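Local structure of DUF6844 domain-containing protein (Francisella tularensis subsp. tularensis, 4QVR) at residues 234-248 against 372-385. The protein is of unknown function but carries a DUF6844 domain and probably an N-terminal signal peptide for export. Sequence-based numbering, arbitrary orientation. Where two conformers were deposited one is given.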
ATOM      1  N   GLN A 234       4.375 -28.006  -4.954  1.00 63.97           N
ATOM      2  CA  GLN A 234       4.221 -26.924  -5.916  1.00 63.70           C
ATOM      3  C   GLN A 234       2.824 -26.372  -5.845  1.00 59.00           C
ATOM      4  O   GLN A 234       2.653 -25.158  -5.834  1.00 59.36           O
ATOM      5  CB  GLN A 234       4.514 -27.353  -7.352  1.00 69.26           C
ATOM      6  CG  GLN A 234       5.940 -27.106  -7.781  1.00 77.10           C
ATOM      7  CD  GLN A 234       6.221 -25.638  -8.026  1.00 83.52           C
ATOM      8  OE1 GLN A 234       5.347 -24.889  -8.466  1.00 88.96           O
ATOM      9  NE2 GLN A 234       7.453 -25.223  -7.769  1.00 91.67           N
ATOM     10  N   GLN A 235       1.830 -27.252  -5.779  1.00 73.81           N
ATOM     11  CA  GLN A 235       0.443 -26.811  -5.717  1.00 72.57           C
ATOM     12  C   GLN A 235       0.091 -26.046  -4.427  1.00 69.37           C
ATOM     13  O   GLN A 235      -0.648 -25.067  -4.489  1.00 63.22           O
ATOM     14  CB  GLN A 235      -0.490 -27.968  -6.012  1.00 75.32           C
ATOM     15  CG  GLN A 235      -0.387 -28.370  -7.486  1.00 82.75           C
ATOM     16  CD  GLN A 235      -0.835 -29.790  -7.767  1.00 90.72           C
ATOM     17  OE1 GLN A 235      -0.808 -30.648  -6.884  1.00 94.68           O
ATOM     18  NE2 GLN A 235      -1.210 -30.061  -9.016  1.00 97.20           N
HETATM   19  N   MSE A 236       0.607 -26.467  -3.276  0.60 69.86           N
HETATM   20  CA  MSE A 236       0.316 -25.737  -2.030  0.60 69.81           C
HETATM   21  C   MSE A 236       0.951 -24.370  -2.127  0.60 66.05           C
HETATM   22  O   MSE A 236       0.342 -23.374  -1.744  0.60 62.10           O
HETATM   23  CB  MSE A 236       0.767 -26.466  -0.767  0.60 73.53           C
HETATM   24  CG  MSE A 236      -0.045 -27.743  -0.496  0.60 80.76           C
HETATM   25 SE   MSE A 236      -2.003 -27.515  -0.694  0.60 88.33          SE
HETATM   26  CE  MSE A 236      -2.283 -28.611  -2.314  0.60 89.00           C
ATOM     27  N   THR A 237       2.167 -24.296  -2.664  1.00 65.70           N
ATOM     28  CA  THR A 237       2.842 -22.993  -2.827  1.00 60.45           C
ATOM     29  C   THR A 237       2.051 -22.051  -3.720  1.00 59.63           C
ATOM     30  O   THR A 237       1.953 -20.858  -3.422  1.00 58.45           O
ATOM     31  CB  THR A 237       4.265 -23.152  -3.409  1.00 61.21           C
ATOM     32  OG1 THR A 237       5.083 -23.861  -2.482  1.00 64.45           O
ATOM     33  CG2 THR A 237       4.911 -21.834  -3.666  1.00 59.99           C
ATOM     34  N   ILE A 238       1.493 -22.565  -4.816  1.00 60.39           N
ATOM     35  CA  ILE A 238       0.692 -21.723  -5.721  1.00 60.89           C
ATOM     36  C   ILE A 238      -0.604 -21.292  -5.020  1.00 60.99           C
ATOM     37  O   ILE A 238      -1.024 -20.128  -5.116  1.00 56.78           O
ATOM     38  CB  ILE A 238       0.325 -22.432  -7.046  1.00 63.49           C
ATOM     39  CG1 ILE A 238       1.571 -22.860  -7.846  1.00 69.45           C
ATOM     40  CG2 ILE A 238      -0.539 -21.535  -7.911  1.00 61.17           C
ATOM     41  CD1 ILE A 238       2.467 -21.720  -8.287  1.00 71.16           C
ATOM     42  N   LYS A 239      -1.236 -22.249  -4.342  1.00 62.64           N
ATOM     43  CA  LYS A 239      -2.464 -22.013  -3.592  1.00 67.22           C
ATOM     44  C   LYS A 239      -2.239 -20.861  -2.594  1.00 62.45           C
ATOM     45  O   LYS A 239      -2.977 -19.899  -2.595  1.00 59.03           O
ATOM     46  CB  LYS A 239      -2.883 -23.306  -2.884  1.00 74.70           C
ATOM     47  CG  LYS A 239      -4.193 -23.233  -2.120  1.00 84.56           C
ATOM     48  CD  LYS A 239      -4.563 -24.606  -1.552  1.00 92.88           C
ATOM     49  CE  LYS A 239      -5.903 -24.581  -0.822  1.00 95.84           C
ATOM     50  NZ  LYS A 239      -5.922 -23.631   0.328  1.00 94.14           N
ATOM     51  N   SER A 240      -1.191 -20.970  -1.781  1.00 60.35           N
ATOM     52  CA  SER A 240      -0.816 -19.932  -0.815  1.00 60.02           C
ATOM     53  C   SER A 240      -0.710 -18.538  -1.396  1.00 58.51           C
ATOM     54  O   SER A 240      -1.253 -17.589  -0.848  1.00 60.49           O
ATOM     55  CB  SER A 240       0.545 -20.250  -0.207  1.00 59.26           C
ATOM     56  OG  SER A 240       0.426 -21.254   0.756  1.00 62.84           O
ATOM     57  N   LEU A 241       0.032 -18.427  -2.492  1.00 57.45           N
ATOM     58  CA  LEU A 241       0.268 -17.159  -3.152  1.00 54.44           C
ATOM     59  C   LEU A 241      -0.971 -16.568  -3.770  1.00 54.21           C
ATOM     60  O   LEU A 241      -1.161 -15.350  -3.732  1.00 52.49           O
ATOM     61  CB  LEU A 241       1.342 -17.322  -4.215  1.00 56.38           C
ATOM     62  CG  LEU A 241       2.740 -17.562  -3.633  1.00 58.66           C
ATOM     63  CD1 LEU A 241       3.755 -17.925  -4.720  1.00 59.22           C
ATOM     64  CD2 LEU A 241       3.162 -16.322  -2.860  1.00 53.92           C
ATOM     65  N   THR A 242      -1.794 -17.422  -4.367  1.00 54.78           N
ATOM     66  CA  THR A 242      -3.046 -16.985  -4.970  1.00 54.44           C
ATOM     67  C   THR A 242      -3.955 -16.402  -3.896  1.00 53.05           C
ATOM     68  O   THR A 242      -4.654 -15.454  -4.132  1.00 54.57           O
ATOM     69  CB  THR A 242      -3.772 -18.146  -5.679  1.00 56.06           C
ATOM     70  OG1 THR A 242      -2.981 -18.583  -6.785  1.00 61.57           O
ATOM     71  CG2 THR A 242      -5.102 -17.696  -6.236  1.00 58.94           C
ATOM     72  N   THR A 243      -3.942 -16.986  -2.711  1.00 52.91           N
ATOM     73  CA  THR A 243      -4.773 -16.500  -1.646  1.00 54.13           C
ATOM     74  C   THR A 243      -4.242 -15.134  -1.213  1.00 52.52           C
ATOM     75  O   THR A 243      -5.011 -14.191  -1.073  1.00 49.77           O
ATOM     76  CB  THR A 243      -4.819 -17.511  -0.500  1.00 58.25           C
ATOM     77  OG1 THR A 243      -5.462 -18.703  -0.970  1.00 62.19           O
ATOM     78  CG2 THR A 243      -5.603 -16.951   0.690  1.00 59.94           C
ATOM     79  N   GLY A 244      -2.912 -15.042  -1.058  1.00 49.03           N
ATOM     80  CA  GLY A 244      -2.243 -13.816  -0.713  1.00 45.35           C
ATOM     81  C   GLY A 244      -2.451 -12.657  -1.679  1.00 47.26           C
ATOM     82  O   GLY A 244      -2.721 -11.536  -1.237  1.00 48.47           O
ATOM     83  N   PHE A 245      -2.298 -12.890  -2.984  1.00 47.74           N
ATOM     84  CA  PHE A 245      -2.537 -11.824  -3.967  1.00 48.68           C
ATOM     85  C   PHE A 245      -4.011 -11.438  -4.003  1.00 50.51           C
ATOM     86  O   PHE A 245      -4.333 -10.257  -4.146  1.00 51.58           O
ATOM     87  CB  PHE A 245      -2.092 -12.221  -5.369  1.00 49.98           C
ATOM     88  CG  PHE A 245      -0.612 -12.266  -5.541  1.00 49.50           C
ATOM     89  CD1 PHE A 245       0.117 -11.102  -5.594  1.00 51.90           C
ATOM     90  CD2 PHE A 245       0.051 -13.464  -5.682  1.00 51.74           C
ATOM     91  CE1 PHE A 245       1.483 -11.129  -5.768  1.00 50.36           C
ATOM     92  CE2 PHE A 245       1.419 -13.490  -5.859  1.00 51.53           C
ATOM     93  CZ  PHE A 245       2.133 -12.324  -5.893  1.00 50.82           C
ATOM     94  N   GLY A 246      -4.905 -12.423  -3.876  1.00 48.34           N
ATOM     95  CA  GLY A 246      -6.343 -12.144  -3.877  1.00 49.15           C
ATOM     96  C   GLY A 246      -6.784 -11.255  -2.697  1.00 49.96           C
ATOM     97  O   GLY A 246      -7.694 -10.446  -2.822  1.00 54.68           O
ATOM     98  N   ASN A 247      -6.126 -11.398  -1.555  1.00 48.38           N
ATOM     99  CA  ASN A 247      -6.458 -10.614  -0.369  1.00 46.81           C
ATOM    100  C   ASN A 247      -5.924  -9.192  -0.348  1.00 46.37           C
ATOM    101  O   ASN A 247      -6.243  -8.443   0.572  1.00 51.87           O
ATOM    102  CB  ASN A 247      -5.908 -11.310   0.869  1.00 49.33           C
ATOM    103  CG  ASN A 247      -6.560 -12.639   1.132  1.00 50.21           C
ATOM    104  OD1 ASN A 247      -7.483 -13.025   0.442  1.00 56.59           O
ATOM    105  ND2 ASN A 247      -6.080 -13.344   2.146  1.00 52.13           N
ATOM    106  N   LEU A 248      -5.083  -8.808  -1.308  1.00 46.74           N
ATOM    107  CA  LEU A 248      -4.529  -7.457  -1.303  1.00 46.43           C
ATOM    108  C   LEU A 248      -5.567  -6.396  -1.251  1.00 45.87           C
ATOM    109  O   LEU A 248      -5.342  -5.344  -0.695  1.00 54.65           O
ATOM    110  CB  LEU A 248      -3.632  -7.182  -2.515  1.00 47.54           C
ATOM    111  CG  LEU A 248      -2.240  -7.768  -2.455  1.00 45.75           C
ATOM    112  CD1 LEU A 248      -1.453  -7.332  -3.681  1.00 46.76           C
ATOM    113  CD2 LEU A 248      -1.554  -7.352  -1.171  1.00 44.29           C
HETATM  114  N   MSE A 372      -6.755  -7.197  -8.260  1.00 60.98           N
HETATM  115  CA  MSE A 372      -6.690  -8.010  -9.479  1.00 67.50           C
HETATM  116  C   MSE A 372      -7.598  -9.202  -9.522  1.00 68.91           C
HETATM  117  O   MSE A 372      -8.034  -9.715  -8.486  1.00 64.16           O
HETATM  118  CB  MSE A 372      -5.276  -8.561  -9.595  1.00 67.00           C
HETATM  119  CG  MSE A 372      -4.975  -9.595  -8.513  1.00 65.90           C
HETATM  120 SE   MSE A 372      -3.033  -9.875  -8.509  1.00 69.76          SE
HETATM  121  CE  MSE A 372      -2.497  -8.326  -7.418  1.00 65.33           C
ATOM    122  N   SER A 373      -7.842  -9.687 -10.736  1.00 69.11           N
ATOM    123  CA  SER A 373      -8.697 -10.850 -10.922  1.00 75.87           C
ATOM    124  C   SER A 373      -8.026 -12.078 -10.333  1.00 79.71           C
ATOM    125  O   SER A 373      -6.825 -12.064 -10.036  1.00 83.29           O
ATOM    126  CB  SER A 373      -8.972 -11.097 -12.405  1.00 78.18           C
ATOM    127  OG  SER A 373      -7.764 -11.367 -13.094  1.00 78.72           O
ATOM    128  N   THR A 374      -8.809 -13.139 -10.173  1.00 83.20           N
ATOM    129  CA  THR A 374      -8.308 -14.404  -9.650  1.00 81.80           C
ATOM    130  C   THR A 374      -7.287 -15.024 -10.609  1.00 80.58           C
ATOM    131  O   THR A 374      -6.319 -15.661 -10.176  1.00 79.62           O
ATOM    132  CB  THR A 374      -9.463 -15.376  -9.431  1.00 84.59           C
ATOM    133  OG1 THR A 374     -10.276 -15.385 -10.604  1.00 88.77           O
ATOM    134  CG2 THR A 374     -10.310 -14.923  -8.255  1.00 82.94           C
ATOM    135  N   GLN A 375      -7.491 -14.820 -11.906  0.70 79.42           N
ATOM    136  CA  GLN A 375      -6.582 -15.366 -12.894  0.70 79.88           C
ATOM    137  C   GLN A 375      -5.262 -14.585 -12.863  0.70 76.94           C
ATOM    138  O   GLN A 375      -4.192 -15.171 -12.988  0.70 78.89           O
ATOM    139  CB  GLN A 375      -7.212 -15.335 -14.295  0.70 84.56           C
ATOM    140  CG  GLN A 375      -6.706 -16.445 -15.214  0.70 88.97           C
ATOM    141  CD  GLN A 375      -5.209 -16.386 -15.464  0.70 88.88           C
ATOM    142  OE1 GLN A 375      -4.687 -15.370 -15.932  0.70 89.53           O
ATOM    143  NE2 GLN A 375      -4.512 -17.485 -15.175  0.70 86.25           N
ATOM    144  N   GLU A 376      -5.331 -13.267 -12.690  1.00 75.80           N
ATOM    145  CA  GLU A 376      -4.104 -12.442 -12.618  1.00 72.61           C
ATOM    146  C   GLU A 376      -3.271 -12.796 -11.393  1.00 67.47           C
ATOM    147  O   GLU A 376      -2.049 -12.729 -11.433  1.00 66.93           O
ATOM    148  CB  GLU A 376      -4.418 -10.942 -12.651  1.00 73.55           C
ATOM    149  CG  GLU A 376      -4.808 -10.439 -14.039  1.00 79.49           C
ATOM    150  CD  GLU A 376      -5.052  -8.933 -14.107  1.00 81.86           C
ATOM    151  OE1 GLU A 376      -5.574  -8.352 -13.130  1.00 76.47           O
ATOM    152  OE2 GLU A 376      -4.738  -8.333 -15.163  1.00 83.43           O
ATOM    153  N   ALA A 377      -3.947 -13.169 -10.309  1.00 64.41           N
ATOM    154  CA  ALA A 377      -3.286 -13.605  -9.097  1.00 60.29           C
ATOM    155  C   ALA A 377      -2.558 -14.935  -9.348  1.00 62.79           C
ATOM    156  O   ALA A 377      -1.438 -15.136  -8.863  1.00 60.56           O
ATOM    157  CB  ALA A 377      -4.294 -13.755  -7.967  1.00 59.77           C
ATOM    158  N   LEU A 378      -3.193 -15.833 -10.109  1.00 63.40           N
ATOM    159  CA  LEU A 378      -2.599 -17.146 -10.438  1.00 65.48           C
ATOM    160  C   LEU A 378      -1.344 -17.023 -11.310  1.00 67.78           C
ATOM    161  O   LEU A 378      -0.319 -17.642 -11.033  1.00 68.65           O
ATOM    162  CB  LEU A 378      -3.636 -18.040 -11.115  1.00 66.90           C
ATOM    163  CG  LEU A 378      -3.147 -19.353 -11.734  1.00 71.52           C
ATOM    164  CD1 LEU A 378      -2.512 -20.254 -10.688  1.00 69.85           C
ATOM    165  CD2 LEU A 378      -4.297 -20.058 -12.441  1.00 71.92           C
ATOM    166  N   THR A 379      -1.418 -16.190 -12.337  1.00 71.10           N
ATOM    167  CA  THR A 379      -0.300 -15.982 -13.237  1.00 74.06           C
ATOM    168  C   THR A 379       0.911 -15.457 -12.487  1.00 73.38           C
ATOM    169  O   THR A 379       2.033 -15.878 -12.741  1.00 75.02           O
ATOM    170  CB  THR A 379      -0.698 -15.013 -14.358  1.00 78.82           C
ATOM    171  OG1 THR A 379      -1.931 -15.459 -14.930  1.00 85.05           O
ATOM    172  CG2 THR A 379       0.382 -14.948 -15.441  1.00 84.32           C
HETATM  173  N   MSE A 380       0.685 -14.551 -11.541  1.00 71.64           N
HETATM  174  CA  MSE A 380       1.779 -13.996 -10.757  1.00 71.68           C
HETATM  175  C   MSE A 380       2.359 -15.017  -9.821  1.00 68.46           C
HETATM  176  O   MSE A 380       3.566 -15.022  -9.580  1.00 65.59           O
HETATM  177  CB  MSE A 380       1.306 -12.843  -9.888  1.00 73.72           C
HETATM  178  CG  MSE A 380       1.153 -11.563 -10.687  1.00 80.44           C
HETATM  179 SE   MSE A 380       1.071 -10.143  -9.344  1.00 89.24          SE
HETATM  180  CE  MSE A 380       3.017 -10.032  -9.137  1.00 85.03           C
ATOM    181  N   SER A 381       1.506 -15.858  -9.242  1.00 65.89           N
ATOM    182  CA  SER A 381       1.979 -16.902  -8.339  1.00 67.24           C
ATOM    183  C   SER A 381       2.780 -17.962  -9.112  1.00 71.72           C
ATOM    184  O   SER A 381       3.762 -18.502  -8.606  1.00 72.88           O
ATOM    185  CB  SER A 381       0.807 -17.567  -7.624  1.00 67.28           C
ATOM    186  OG  SER A 381       0.070 -16.626  -6.891  1.00 64.26           O
ATOM    187  N   GLU A 382       2.350 -18.267 -10.333  1.00 76.06           N
ATOM    188  CA  GLU A 382       3.068 -19.248 -11.163  1.00 84.84           C
ATOM    189  C   GLU A 382       4.413 -18.673 -11.596  1.00 88.24           C
ATOM    190  O   GLU A 382       5.452 -19.332 -11.503  1.00 88.70           O
ATOM    191  CB  GLU A 382       2.238 -19.615 -12.391  1.00 84.85           C
ATOM    192  CG  GLU A 382       0.979 -20.392 -12.057  1.00 85.56           C
ATOM    193  CD  GLU A 382       0.059 -20.568 -13.251  1.00 91.12           C
ATOM    194  OE1 GLU A 382       0.196 -19.811 -14.237  1.00 93.58           O
ATOM    195  OE2 GLU A 382      -0.817 -21.459 -13.195  1.00 94.04           O
ATOM    196  N   ASP A 383       4.369 -17.417 -12.023  1.00 93.78           N
ATOM    197  CA  ASP A 383       5.535 -16.699 -12.517  1.00 98.72           C
ATOM    198  C   ASP A 383       6.612 -16.554 -11.426  1.00 96.55           C
ATOM    199  O   ASP A 383       7.798 -16.507 -11.735  1.00104.18           O
ATOM    200  CB  ASP A 383       5.095 -15.319 -13.033  1.00101.27           C
ATOM    201  CG  ASP A 383       5.877 -14.864 -14.252  1.00111.39           C
ATOM    202  OD1 ASP A 383       6.275 -15.727 -15.072  1.00119.91           O
ATOM    203  OD2 ASP A 383       6.036 -13.639 -14.428  1.00112.80           O
ATOM    204  N   ILE A 384       6.198 -16.495 -10.160  1.00 88.50           N
ATOM    205  CA  ILE A 384       7.138 -16.380  -9.036  1.00 86.51           C
ATOM    206  C   ILE A 384       7.764 -17.713  -8.635  1.00 88.48           C
ATOM    207  O   ILE A 384       8.958 -17.774  -8.368  1.00 92.72           O
ATOM    208  CB  ILE A 384       6.466 -15.754  -7.787  1.00 81.76           C
ATOM    209  CG1 ILE A 384       6.266 -14.260  -7.996  1.00 83.45           C
ATOM    210  CG2 ILE A 384       7.326 -15.940  -6.544  1.00 78.17           C
ATOM    211  CD1 ILE A 384       5.551 -13.583  -6.850  1.00 82.85           C
ATOM    212  N   SER A 385       6.960 -18.772  -8.586  1.00 92.04           N
ATOM    213  CA  SER A 385       7.439 -20.117  -8.194  1.00 96.07           C
ATOM    214  C   SER A 385       8.557 -20.749  -9.052  1.00 97.90           C
ATOM    215  O   SER A 385       9.159 -21.746  -8.638  1.00 94.90           O
ATOM    216  CB  SER A 385       6.260 -21.087  -8.138  1.00 96.32           C
ATOM    217  OG  SER A 385       5.345 -20.687  -7.142  1.00 92.95           O
TER
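Knobs-into-holes packing between two helices, with small residues at the crossing, brings F245 and S381 together where helix 224-246 meets helix 374-385. The short segments run at 132° to each other, and their axes approach to 8.4 Å. S381 is one of two knobs from helix 374-385, seated among I238, L241, T242 and F245; its CB lies tightly against L241 CB at 3.5 Å. The hydroxyl turns back on its own helix: with chi1 at -59°, OG sits beside the backbone N and donates to A377 O over 2.9 Å, meeting that oxygen from the face opposite S381 N. One turn on, S385, the other knob, sits among Q234, T237, I238 and L241; its OG binds S381 O in the same manner, while I238 CD1 packs 3.3 Å from S385 OG and I238 CG2 meets L378 CD1. T242 OG1 likewise donates to I238 O. In the other direction F245 fits among A377, M380, S381 and I384. Its CB abuts A377 CB, S381 OG lies at the ring edge, 3.4 Å from F245 CD2, and M380 CB covers one face, 4.2 Å from the centroid. The selenium of selenomethionine M380 makes an oblique Met-aromatic contact, SE to F245 CE1 3.7 Å, while I384 CD1 meets the ring edge in plane at CZ. That of M372 adds a more distant oblique contact, and M372 CE reaches L248 CD1. Helix 402-415 joins through L409 against F245. No hydrogen bond crosses between the segments: because the serine and threonine hydroxyls at the crossing pair with carbonyls of their own helices, polar residues can take part in close helix packing whose cohesion probably comes chiefly from van der Waals, CH-pi and Met-aromatic contacts.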